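Local coordinates for SusD-like protein BACOVA_02651 (Bacteroides ovatus, PDB 5E75), which binds polysaccharide at the cell surface and probably holds xyloglucan before its transport into the periplasm for degradation, at residues 123-128 with 149-154; 156-161 with 188-193. All blocks are in the same frame, centred on the assembly; numbering follows the deposited sequence.

Contact 1: 123-128 with 149-154; sequences YMLRIW and NREEDV. With EDO (1,2-ethanediol), chain C.
Leu125 meets Glu151 and Val154 near the C-terminal end of helix 103-125, across from the first turn of helix 151-168. Its CB is 4.1 Å from Val154 CG1. CG lies anti to the backbone N (chi1 179°), which swings the branched end over to the second helix. There CD1 does most of the touching. It lies 4.1 Å from Glu151 CB and packs just as closely on Glu151 CG and on Val154 CB and CG1. CD2 turns to Ile158, one turn on from Val154. Beyond CG the Glu151 chain is extended, and its carboxylate is held by Trp197 NE1 and by a salt bridge to Arg430. Asp153 ties back to Arg150, the N-cap residue of helix 151-168. Asp153 OD2 takes the Arg150 backbone N through its anti lone pair. The Arg150 guanidinium grips both carboxylate oxygens side-on, with NH2 3.1 Å from Asp153 OD1. Ethanediol O2 sits 3.4 Å above the plane of the Tyr123 ring, over its centre. Arg126 NH2 donates to ethanediol O1 at 3.0 Å. With a leucine in place of Tyr123, the diol is likely to lose this flat support, and Tyr423 its aromatic neighbour. The contact joins two helices of the alpha-helical SusD fold, whose family is grouped with the tetratricopeptide repeats.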
loop_
_atom_site.group_PDB
_atom_site.type_symbol
_atom_site.label_atom_id
_atom_site.label_comp_id
_atom_site.label_asym_id
_atom_site.label_seq_id
_atom_site.Cartn_x
_atom_site.Cartn_y
_atom_site.Cartn_z
ATOM N N TYR A 123 0.390 -5.895 7.643
ATOM C CA TYR A 123 0.903 -6.270 6.330
ATOM C C TYR A 123 1.277 -7.758 6.299
ATOM O O TYR A 123 0.887 -8.500 5.384
ATOM C CB TYR A 123 2.123 -5.437 5.958
ATOM C CG TYR A 123 1.856 -3.994 5.556
ATOM C CD1 TYR A 123 0.934 -3.666 4.572
ATOM C CD2 TYR A 123 2.577 -2.958 6.145
ATOM C CE1 TYR A 123 0.731 -2.365 4.207
ATOM C CE2 TYR A 123 2.385 -1.641 5.778
ATOM C CZ TYR A 123 1.460 -1.346 4.796
ATOM O OH TYR A 123 1.233 -0.034 4.402
ATOM N N MET A 124 2.043 -8.212 7.289
ATOM C CA MET A 124 2.493 -9.612 7.304
ATOM C C MET A 124 1.343 -10.610 7.316
ATOM O O MET A 124 1.410 -11.668 6.675
ATOM C CB MET A 124 3.400 -9.881 8.491
ATOM C CG MET A 124 4.761 -9.223 8.336
ATOM S SD MET A 124 6.051 -9.952 9.357
ATOM C CE MET A 124 5.797 -9.017 10.816
ATOM N N LEU A 125 0.274 -10.264 8.028
ATOM C CA LEU A 125 -0.909 -11.109 8.138
ATOM C C LEU A 125 -1.539 -11.360 6.762
ATOM O O LEU A 125 -2.144 -12.409 6.538
ATOM C CB LEU A 125 -1.905 -10.430 9.065
ATOM C CG LEU A 125 -3.251 -11.117 9.322
ATOM C CD1 LEU A 125 -3.075 -12.513 9.919
ATOM C CD2 LEU A 125 -4.089 -10.279 10.242
ATOM N N ARG A 126 -1.400 -10.395 5.857
ATOM C CA ARG A 126 -1.989 -10.459 4.524
ATOM C C ARG A 126 -0.921 -10.767 3.452
ATOM O O ARG A 126 -1.134 -10.425 2.271
ATOM C CB ARG A 126 -2.736 -9.115 4.225
ATOM C CG ARG A 126 -3.902 -8.687 5.276
ATOM C CD ARG A 126 -4.425 -7.198 5.129
ATOM N NE ARG A 126 -3.415 -6.217 5.482
ATOM C CZ ARG A 126 -3.455 -4.945 5.156
ATOM N NH1 ARG A 126 -4.462 -4.466 4.423
ATOM N NH2 ARG A 126 -2.448 -4.150 5.482
ATOM N N ILE A 127 0.225 -11.343 3.865
ATOM C CA ILE A 127 1.272 -11.902 2.994
ATOM C C ILE A 127 1.505 -13.373 3.333
ATOM O O ILE A 127 1.363 -14.245 2.471
ATOM C CB ILE A 127 2.637 -11.145 3.132
ATOM C CG1 ILE A 127 2.501 -9.709 2.664
ATOM C CG2 ILE A 127 3.761 -11.869 2.340
ATOM C CD1 ILE A 127 3.649 -8.793 3.123
ATOM N N TRP A 128 1.834 -13.647 4.594
ATOM C CA TRP A 128 2.125 -14.998 5.077
ATOM C C TRP A 128 0.997 -15.618 5.910
ATOM O O TRP A 128 0.870 -16.844 5.943
ATOM C CB TRP A 128 3.408 -15.009 5.929
ATOM C CG TRP A 128 4.635 -14.732 5.120
ATOM C CD1 TRP A 128 5.268 -15.611 4.296
ATOM C CD2 TRP A 128 5.354 -13.496 5.023
ATOM N NE1 TRP A 128 6.339 -15.000 3.680
ATOM C CE2 TRP A 128 6.422 -13.705 4.122
ATOM C CE3 TRP A 128 5.202 -12.235 5.607
ATOM C CZ2 TRP A 128 7.313 -12.697 3.775
ATOM C CZ3 TRP A 128 6.104 -11.242 5.279
ATOM C CH2 TRP A 128 7.148 -11.479 4.370
ATOM N N ASN A 149 2.578 -17.922 15.387
ATOM C CA ASN A 149 1.302 -17.768 16.072
ATOM C C ASN A 149 0.146 -17.713 15.085
ATOM O O ASN A 149 0.337 -17.396 13.910
ATOM C CB ASN A 149 1.349 -16.514 16.942
ATOM C CG ASN A 149 2.419 -16.603 18.008
ATOM O OD1 ASN A 149 3.384 -15.828 18.022
ATOM N ND2 ASN A 149 2.268 -17.568 18.906
ATOM N N ARG A 150 -1.059 -18.028 15.555
ATOM C CA ARG A 150 -2.205 -18.185 14.659
ATOM C C ARG A 150 -2.687 -16.851 14.113
ATOM O O ARG A 150 -2.473 -15.814 14.719
ATOM C CB ARG A 150 -3.364 -18.859 15.392
ATOM C CG ARG A 150 -3.009 -20.207 16.017
ATOM C CD ARG A 150 -4.115 -20.664 16.963
ATOM N NE ARG A 150 -4.258 -19.704 18.050
ATOM C CZ ARG A 150 -5.038 -19.857 19.113
ATOM N NH1 ARG A 150 -5.763 -20.960 19.263
ATOM N NH2 ARG A 150 -5.070 -18.906 20.037
ATOM N N GLU A 151 -3.323 -16.883 12.950
ATOM C CA GLU A 151 -3.908 -15.688 12.372
ATOM C C GLU A 151 -4.783 -14.928 13.385
ATOM O O GLU A 151 -4.707 -13.700 13.454
ATOM C CB GLU A 151 -4.683 -16.054 11.095
ATOM C CG GLU A 151 -3.758 -16.518 9.961
ATOM C CD GLU A 151 -4.471 -16.988 8.700
ATOM O OE1 GLU A 151 -5.706 -16.852 8.595
ATOM O OE2 GLU A 151 -3.785 -17.510 7.797
ATOM N N GLU A 152 -5.606 -15.621 14.178
ATOM C CA GLU A 152 -6.441 -14.917 15.145
ATOM C C GLU A 152 -5.614 -14.204 16.214
ATOM O O GLU A 152 -5.994 -13.120 16.644
ATOM C CB GLU A 152 -7.496 -15.837 15.800
ATOM C CG GLU A 152 -8.680 -16.198 14.889
ATOM C CD GLU A 152 -9.441 -14.967 14.401
ATOM O OE1 GLU A 152 -9.816 -14.137 15.262
ATOM O OE2 GLU A 152 -9.650 -14.828 13.163
ATOM N N ASP A 153 -4.507 -14.815 16.643
ATOM C CA ASP A 153 -3.609 -14.180 17.603
ATOM C C ASP A 153 -3.035 -12.896 17.018
ATOM O O ASP A 153 -2.911 -11.888 17.722
ATOM C CB ASP A 153 -2.410 -15.079 17.960
ATOM C CG ASP A 153 -2.787 -16.352 18.692
ATOM O OD1 ASP A 153 -3.441 -16.296 19.748
ATOM O OD2 ASP A 153 -2.330 -17.421 18.233
ATOM N N VAL A 154 -2.639 -12.952 15.746
ATOM C CA VAL A 154 -2.012 -11.819 15.074
ATOM C C VAL A 154 -3.019 -10.674 15.019
ATOM O O VAL A 154 -2.695 -9.541 15.374
ATOM C CB VAL A 154 -1.467 -12.197 13.686
ATOM C CG1 VAL A 154 -0.825 -10.986 13.011
ATOM C CG2 VAL A 154 -0.422 -13.300 13.805
HETATM C C1 EDO C . -2.563 -0.795 6.991
HETATM O O1 EDO C . -3.043 -1.198 5.711
HETATM C C2 EDO C . -1.061 -1.019 7.101
HETATM O O2 EDO C . -0.766 -2.356 7.513
#

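Contact 2: 156-161 with 188-193; sequences QFIIND and AKVYLA. With EDO (1,2-ethanediol), chain C.
Ile158 and Ile159 pack on Val190 and Tyr191 between two antiparallel helices of the SusD fold, whose family belongs to the tetratricopeptide-like group. The short segments run at 156° to each other. Their axes come no nearer than 10.5 Å, and the contact is made by side chains. The tight part is buried and almost wholly apolar; the one polar atom in it is Tyr191 OH. Val190 CG1 stands anti to its own backbone N (chi1 173°) and reaches both isoleucines. It is 4.0 Å from Ile159 CG1 and equally far from Ile158 CG2. The other branch, Val190 CG2, comes closer to Ile158 CG2, at 3.8 Å. Ile159 also serves Tyr191, and these two side chains meet at about a right angle. Its CD1 approaches the ring obliquely, 3.9 Å from Tyr191 CE1. Ile159 CG2 lies 3.6 Å from Tyr191 OH, the shortest approach between the segments. Helix 103-125 adds to this core, with Tyr121 against Ile158 and Phe122 against Val190. Helix 205-221 packs on Tyr191.

The margins are looser and more polar. Lys189 is partly exposed and takes no part in the packing on helix 151-168. Its NZ forms a salt bridge with Asp362 and makes a weak hydrogen bond, 3.3 Å long, to ethanediol O1. On helix 151-168, Gln156 and Asn160 are also partly exposed, and their amides bond to each other along one turn. Gln156 NE2 donates to Asn160 OD1 at 2.9 Å, from 37° above the carbonyl plane of the asparagine.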
loop_
_atom_site.group_PDB
_atom_site.type_symbol
_atom_site.label_atom_id
_atom_site.label_comp_id
_atom_site.label_asym_id
_atom_site.label_seq_id
_atom_site.Cartn_x
_atom_site.Cartn_y
_atom_site.Cartn_z
ATOM N N GLN A 156 -5.505 -10.120 17.125
ATOM C CA GLN A 156 -5.683 -9.561 18.458
ATOM C C GLN A 156 -4.486 -8.702 18.872
ATOM O O GLN A 156 -4.657 -7.661 19.500
ATOM C CB GLN A 156 -5.936 -10.683 19.468
ATOM C CG GLN A 156 -6.253 -10.179 20.865
ATOM C CD GLN A 156 -7.589 -9.492 20.923
ATOM O OE1 GLN A 156 -8.609 -10.064 20.531
ATOM N NE2 GLN A 156 -7.606 -8.251 21.377
ATOM N N PHE A 157 -3.278 -9.117 18.495
ATOM C CA PHE A 157 -2.059 -8.383 18.829
ATOM C C PHE A 157 -2.094 -7.006 18.157
ATOM O O PHE A 157 -1.783 -5.982 18.767
ATOM C CB PHE A 157 -0.864 -9.232 18.373
ATOM C CG PHE A 157 0.473 -8.721 18.814
ATOM C CD1 PHE A 157 1.131 -7.736 18.097
ATOM C CD2 PHE A 157 1.089 -9.256 19.929
ATOM C CE1 PHE A 157 2.372 -7.272 18.498
ATOM C CE2 PHE A 157 2.325 -8.807 20.337
ATOM C CZ PHE A 157 2.977 -7.811 19.622
ATOM N N ILE A 158 -2.471 -6.989 16.884
ATOM C CA ILE A 158 -2.623 -5.749 16.133
ATOM C C ILE A 158 -3.662 -4.827 16.781
ATOM O O ILE A 158 -3.419 -3.642 16.995
ATOM C CB ILE A 158 -3.043 -6.065 14.681
ATOM C CG1 ILE A 158 -1.902 -6.720 13.893
ATOM C CG2 ILE A 158 -3.503 -4.824 13.942
ATOM C CD1 ILE A 158 -2.363 -7.468 12.650
ATOM N N ILE A 159 -4.815 -5.392 17.129
ATOM C CA ILE A 159 -5.873 -4.623 17.784
ATOM C C ILE A 159 -5.399 -4.015 19.117
ATOM O O ILE A 159 -5.653 -2.835 19.414
ATOM C CB ILE A 159 -7.152 -5.486 17.970
ATOM C CG1 ILE A 159 -7.827 -5.737 16.617
ATOM C CG2 ILE A 159 -8.141 -4.815 18.934
ATOM C CD1 ILE A 159 -8.828 -6.887 16.639
ATOM N N ASN A 160 -4.684 -4.801 19.908
ATOM C CA ASN A 160 -4.208 -4.300 21.190
ATOM C C ASN A 160 -3.253 -3.120 21.002
ATOM O O ASN A 160 -3.329 -2.115 21.720
ATOM C CB ASN A 160 -3.494 -5.403 21.980
ATOM C CG ASN A 160 -4.437 -6.471 22.504
ATOM O OD1 ASN A 160 -5.668 -6.346 22.428
ATOM N ND2 ASN A 160 -3.853 -7.552 23.018
ATOM N N ASP A 161 -2.358 -3.237 20.033
ATOM C CA ASP A 161 -1.413 -2.169 19.734
ATOM C C ASP A 161 -2.153 -0.913 19.259
ATOM O O ASP A 161 -1.859 0.208 19.704
ATOM C CB ASP A 161 -0.419 -2.584 18.645
ATOM C CG ASP A 161 0.780 -3.350 19.168
ATOM O OD1 ASP A 161 0.969 -3.442 20.408
ATOM O OD2 ASP A 161 1.557 -3.850 18.339
ATOM N N ALA A 188 -10.109 0.664 12.006
ATOM C CA ALA A 188 -11.312 0.409 11.226
ATOM C C ALA A 188 -11.026 -0.619 10.127
ATOM O O ALA A 188 -11.831 -1.544 9.899
ATOM C CB ALA A 188 -11.842 1.691 10.634
ATOM N N LYS A 189 -9.889 -0.459 9.447
ATOM C CA LYS A 189 -9.493 -1.385 8.386
ATOM C C LYS A 189 -9.272 -2.792 8.929
ATOM O O LYS A 189 -9.619 -3.780 8.289
ATOM C CB LYS A 189 -8.233 -0.900 7.654
ATOM C CG LYS A 189 -8.421 0.363 6.850
ATOM C CD LYS A 189 -7.158 0.735 6.107
ATOM C CE LYS A 189 -6.742 -0.320 5.113
ATOM N NZ LYS A 189 -5.638 0.204 4.236
ATOM N N VAL A 190 -8.676 -2.880 10.114
ATOM C CA VAL A 190 -8.402 -4.170 10.748
ATOM C C VAL A 190 -9.706 -4.888 11.135
ATOM O O VAL A 190 -9.865 -6.074 10.848
ATOM C CB VAL A 190 -7.446 -3.989 11.957
ATOM C CG1 VAL A 190 -7.298 -5.289 12.721
ATOM C CG2 VAL A 190 -6.087 -3.511 11.482
ATOM N N TYR A 191 -10.629 -4.176 11.774
ATOM C CA TYR A 191 -11.911 -4.785 12.115
ATOM C C TYR A 191 -12.675 -5.221 10.861
ATOM O O TYR A 191 -13.261 -6.310 10.829
ATOM C CB TYR A 191 -12.760 -3.841 12.961
ATOM C CG TYR A 191 -12.433 -3.861 14.436
ATOM C CD1 TYR A 191 -12.527 -5.037 15.177
ATOM C CD2 TYR A 191 -12.029 -2.719 15.081
ATOM C CE1 TYR A 191 -12.238 -5.067 16.522
ATOM C CE2 TYR A 191 -11.749 -2.734 16.447
ATOM C CZ TYR A 191 -11.844 -3.922 17.144
ATOM O OH TYR A 191 -11.567 -3.961 18.507
ATOM N N LEU A 192 -12.669 -4.393 9.819
ATOM C CA LEU A 192 -13.324 -4.797 8.579
ATOM C C LEU A 192 -12.671 -6.050 8.004
ATOM O O LEU A 192 -13.370 -6.987 7.563
ATOM C CB LEU A 192 -13.334 -3.666 7.543
ATOM C CG LEU A 192 -13.985 -3.992 6.191
ATOM C CD1 LEU A 192 -15.469 -4.365 6.349
ATOM C CD2 LEU A 192 -13.805 -2.829 5.243
ATOM N N ALA A 193 -11.334 -6.096 8.018
ATOM C CA ALA A 193 -10.624 -7.261 7.508
ATOM C C ALA A 193 -10.924 -8.509 8.325
ATOM O O ALA A 193 -11.051 -9.599 7.773
ATOM C CB ALA A 193 -9.102 -6.996 7.479
HETATM C C1 EDO C . -2.563 -0.795 6.991
HETATM O O1 EDO C . -3.043 -1.198 5.711
HETATM C C2 EDO C . -1.061 -1.019 7.101
HETATM O O2 EDO C . -0.766 -2.356 7.513
#

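Overall arrangement
Contact 1 comes first in the sequence and contact 2 follows without overlap. They share helix 151-168. Contact 1 sets its first turn against the C-terminal part of helix 103-125, and contact 2 sets the next turns against helix 180-195. Their centres are 11 Å apart. They also touch: Leu125 CD2 lies 4.1 Å from Ile158 CD1, so the two contacts meet through these methyl groups. One ethanediol, probably from the crystallisation liquor, reaches both contacts and also bonds to Cys119 O of helix 103-125. Together the contacts link helices 103-125, 151-168 and 180-195 of the SusD fold.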